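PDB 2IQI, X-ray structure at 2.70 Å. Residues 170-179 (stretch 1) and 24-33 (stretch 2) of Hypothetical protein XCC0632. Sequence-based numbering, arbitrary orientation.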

# COMPACT_ATOMS: atom_id res chain seq x y z
N THR A 170 -1.51 -3.14 -3.32
CA THR A 170 -1.38 -2.14 -4.38
C THR A 170 -2.31 -2.55 -5.52
O THR A 170 -2.97 -1.71 -6.12
CB THR A 170 0.08 -2.04 -4.91
OG1 THR A 170 0.95 -1.67 -3.84
CG2 THR A 170 0.23 -1.02 -6.01
N THR A 171 -2.39 -3.85 -5.81
CA THR A 171 -3.24 -4.34 -6.91
C THR A 171 -4.71 -4.06 -6.57
O THR A 171 -5.55 -3.75 -7.45
CB THR A 171 -3.02 -5.85 -7.17
OG1 THR A 171 -1.67 -6.07 -7.58
CG2 THR A 171 -3.88 -6.32 -8.24
N GLU A 172 -5.05 -4.19 -5.30
CA GLU A 172 -6.42 -3.98 -4.89
C GLU A 172 -6.73 -2.48 -4.91
O GLU A 172 -7.86 -2.09 -5.16
CB GLU A 172 -6.68 -4.62 -3.52
CG GLU A 172 -6.81 -6.15 -3.53
CD GLU A 172 -6.91 -6.82 -2.11
OE1 GLU A 172 -7.37 -6.18 -1.09
OE2 GLU A 172 -6.53 -8.03 -2.02
N LEU A 173 -5.72 -1.66 -4.67
CA LEU A 173 -5.94 -0.22 -4.59
C LEU A 173 -6.17 0.37 -5.96
O LEU A 173 -7.13 1.09 -6.20
CB LEU A 173 -4.74 0.47 -3.98
CG LEU A 173 -4.75 0.58 -2.47
CD1 LEU A 173 -3.36 0.96 -1.91
CD2 LEU A 173 -5.79 1.66 -2.24
N VAL A 174 -5.25 0.06 -6.85
CA VAL A 174 -5.28 0.54 -8.18
C VAL A 174 -6.63 0.23 -8.83
O VAL A 174 -7.23 1.10 -9.49
CB VAL A 174 -4.11 -0.03 -8.94
CG1 VAL A 174 -4.32 0.09 -10.44
CG2 VAL A 174 -2.85 0.72 -8.55
N GLY A 175 -7.11 -1.00 -8.64
CA GLY A 175 -8.26 -1.49 -9.36
C GLY A 175 -9.47 -0.83 -8.77
O GLY A 175 -10.43 -0.55 -9.47
N TRP A 176 -9.43 -0.55 -7.49
CA TRP A 176 -10.60 0.03 -6.84
C TRP A 176 -10.66 1.50 -7.13
O TRP A 176 -11.74 2.07 -7.12
CB TRP A 176 -10.53 -0.22 -5.35
CG TRP A 176 -11.51 0.46 -4.56
CD1 TRP A 176 -12.77 0.01 -4.26
CD2 TRP A 176 -11.35 1.71 -3.90
NE1 TRP A 176 -13.41 0.93 -3.45
CE2 TRP A 176 -12.56 1.99 -3.23
CE3 TRP A 176 -10.31 2.65 -3.83
CZ2 TRP A 176 -12.75 3.16 -2.49
CZ3 TRP A 176 -10.51 3.82 -3.09
CH2 TRP A 176 -11.71 4.06 -2.43
N THR A 177 -9.50 2.11 -7.36
CA THR A 177 -9.42 3.53 -7.67
C THR A 177 -9.95 3.80 -9.06
O THR A 177 -10.73 4.72 -9.27
CB THR A 177 -7.98 4.05 -7.57
OG1 THR A 177 -7.50 3.77 -6.26
CG2 THR A 177 -7.93 5.58 -7.79
N LEU A 178 -9.51 2.99 -10.02
CA LEU A 178 -9.98 3.10 -11.38
C LEU A 178 -11.46 2.83 -11.48
O LEU A 178 -12.14 3.55 -12.18
CB LEU A 178 -9.24 2.15 -12.30
CG LEU A 178 -7.76 2.40 -12.37
CD1 LEU A 178 -7.23 1.37 -13.27
CD2 LEU A 178 -7.43 3.84 -12.86
N ILE A 179 -11.95 1.77 -10.84
CA ILE A 179 -13.36 1.40 -10.99
C ILE A 179 -14.24 2.43 -10.27
O ILE A 179 -15.18 2.97 -10.87
CB ILE A 179 -13.63 -0.06 -10.56
CG1 ILE A 179 -13.06 -0.98 -11.62
CG2 ILE A 179 -15.12 -0.33 -10.31
CD1 ILE A 179 -12.96 -2.40 -11.19
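Stretch 2, residues 24-33: AWPQVSWQLL

Where a helix carries a glycine, its surface has a hollow, and an aromatic ring is well suited to fill it. The packing of residues 24-33 against the helix 170-179 is a worked example. The helix runs through the whole of its stretch and beyond both ends. The partner segment begins as an extended loop, with W25 and P26 at phi/psi of -79/133° and -60/141°, and has become a strand by L32 and L33, which continues onward. From W25 beside G175 the chain moves on to P26 beside I179 (CA to CA 6.5 Å), and later L32 lies nearest T177, their CA atoms 9.2 Å apart. No hydrogen bond joins the two segments, so the fit rests on shape: together they bury 508 Å².

The principal bump is W25. Its CA-to-CB bond points sideways, but chi1 in the m well (-67°) and a chi2 of -19° bring the indole in over the helix. The hollow is G175, whose CA lies 6.2 Å from the CA of W25. One face of the indole rests on this bare backbone: G175 CA is 3.3 Å from W25 NE1 and 3.7 Å from the centroid of the five-membered ring, a CH-pi contact. A side chain here would have no room, since an ideally placed CB would fall 2.5 Å from W25 NE1. The preceding residue extends the seat under the same face, with V174 CG1 3.4 Å from W25 CZ3 and 3.8 Å from the centroid of the six-membered ring. One turn back, T171 O approaches W25 CZ2 at 3.7 Å.

L178 is the reciprocal bump, a helix side chain received by a pocket of the partner segment. With chi1 m and chi2 t, it sends CD1 to within 3.8 Å of W25 CB, while its CD2 lies 4.2 Å from W30 CH2 and 4.5 Å from V28 CG2. P26 adds to the wall, its CG 4.2 Å from L178 CB and 3.6 Å from L178 O. The proline also meets the next helix residue: I179 CG1 is 3.5 Å from P26 CD. Here the I179 side chain, which leaves the backbone sideways, comes nearer at its end.

Beyond P26, Q27 points away and V28 toward the helix. W30, also directed toward it, presents a ring edge to the backbone, with CZ2 3.7 Å from L178 O; its CH2 is 3.6 Å from T177 O. Finally L32 CD2 reaches T177 CG2 at 3.8 Å, while T177 OG1 donates a hydrogen bond to L173 O at 2.7 Å, satisfying the hydroxyl within the helix.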

# COMPACT_ATOMS: atom_id res chain seq x y z
N ALA A 24 -9.80 -6.13 -16.89
CA ALA A 24 -11.12 -5.59 -16.63
C ALA A 24 -11.13 -4.21 -15.97
O ALA A 24 -12.21 -3.72 -15.57
CB ALA A 24 -11.94 -6.58 -15.82
N TRP A 25 -9.97 -3.59 -15.84
CA TRP A 25 -9.95 -2.25 -15.29
C TRP A 25 -10.35 -1.30 -16.42
O TRP A 25 -9.79 -1.39 -17.52
CB TRP A 25 -8.57 -1.86 -14.76
CG TRP A 25 -8.09 -2.62 -13.53
CD1 TRP A 25 -8.84 -3.33 -12.65
CD2 TRP A 25 -6.74 -2.68 -13.04
NE1 TRP A 25 -8.06 -3.86 -11.66
CE2 TRP A 25 -6.76 -3.47 -11.87
CE3 TRP A 25 -5.52 -2.14 -13.46
CZ2 TRP A 25 -5.61 -3.77 -11.14
CZ3 TRP A 25 -4.37 -2.43 -12.73
CH2 TRP A 25 -4.42 -3.25 -11.59
N PRO A 26 -11.27 -0.36 -16.13
CA PRO A 26 -11.61 0.62 -17.15
C PRO A 26 -10.37 1.42 -17.53
O PRO A 26 -9.51 1.73 -16.66
CB PRO A 26 -12.60 1.55 -16.44
CG PRO A 26 -12.33 1.36 -15.01
CD PRO A 26 -11.96 -0.08 -14.87
N GLN A 27 -10.26 1.70 -18.83
CA GLN A 27 -9.36 2.71 -19.37
C GLN A 27 -10.05 4.05 -19.18
O GLN A 27 -11.13 4.25 -19.71
CB GLN A 27 -9.10 2.46 -20.83
CG GLN A 27 -7.96 3.31 -21.36
CD GLN A 27 -7.16 2.61 -22.44
OE1 GLN A 27 -7.73 2.00 -23.36
NE2 GLN A 27 -5.83 2.70 -22.33
N VAL A 28 -9.44 4.95 -18.41
CA VAL A 28 -10.12 6.19 -18.05
C VAL A 28 -9.48 7.40 -18.73
O VAL A 28 -8.52 7.26 -19.48
CB VAL A 28 -10.18 6.43 -16.51
CG1 VAL A 28 -10.83 5.24 -15.78
CG2 VAL A 28 -8.81 6.76 -15.97
N SER A 29 -10.02 8.59 -18.47
CA SER A 29 -9.41 9.82 -18.97
C SER A 29 -9.47 10.99 -17.95
O SER A 29 -9.07 12.12 -18.29
CB SER A 29 -10.04 10.23 -20.28
OG SER A 29 -11.27 10.87 -19.98
N TRP A 30 -9.98 10.73 -16.74
CA TRP A 30 -9.80 11.67 -15.64
C TRP A 30 -8.34 11.59 -15.12
O TRP A 30 -7.51 10.78 -15.63
CB TRP A 30 -10.86 11.50 -14.54
CG TRP A 30 -11.14 10.07 -14.21
CD1 TRP A 30 -12.08 9.28 -14.77
CD2 TRP A 30 -10.45 9.26 -13.25
NE1 TRP A 30 -12.04 8.03 -14.22
CE2 TRP A 30 -11.04 7.98 -13.29
CE3 TRP A 30 -9.39 9.49 -12.36
CZ2 TRP A 30 -10.62 6.93 -12.45
CZ3 TRP A 30 -8.96 8.43 -11.53
CH2 TRP A 30 -9.58 7.17 -11.58
N GLN A 31 -8.01 12.44 -14.15
CA GLN A 31 -6.64 12.64 -13.77
C GLN A 31 -6.54 12.45 -12.30
O GLN A 31 -7.44 12.90 -11.56
CB GLN A 31 -6.17 14.03 -14.14
CG GLN A 31 -6.13 14.25 -15.65
CD GLN A 31 -5.24 15.42 -16.07
OE1 GLN A 31 -4.80 15.48 -17.24
NE2 GLN A 31 -4.95 16.35 -15.13
N LEU A 32 -5.45 11.77 -11.88
CA LEU A 32 -5.32 11.30 -10.52
C LEU A 32 -4.14 11.90 -9.79
O LEU A 32 -2.99 11.85 -10.25
CB LEU A 32 -5.27 9.77 -10.47
CG LEU A 32 -5.25 9.05 -9.09
CD1 LEU A 32 -6.48 9.36 -8.24
CD2 LEU A 32 -5.09 7.56 -9.25
N LEU A 33 -4.44 12.46 -8.63
CA LEU A 33 -3.40 12.90 -7.75
C LEU A 33 -3.29 11.88 -6.60
O LEU A 33 -4.28 11.66 -5.89
CB LEU A 33 -3.67 14.32 -7.20
CG LEU A 33 -2.80 14.63 -5.97
CD1 LEU A 33 -1.38 14.83 -6.41
CD2 LEU A 33 -3.27 15.81 -5.11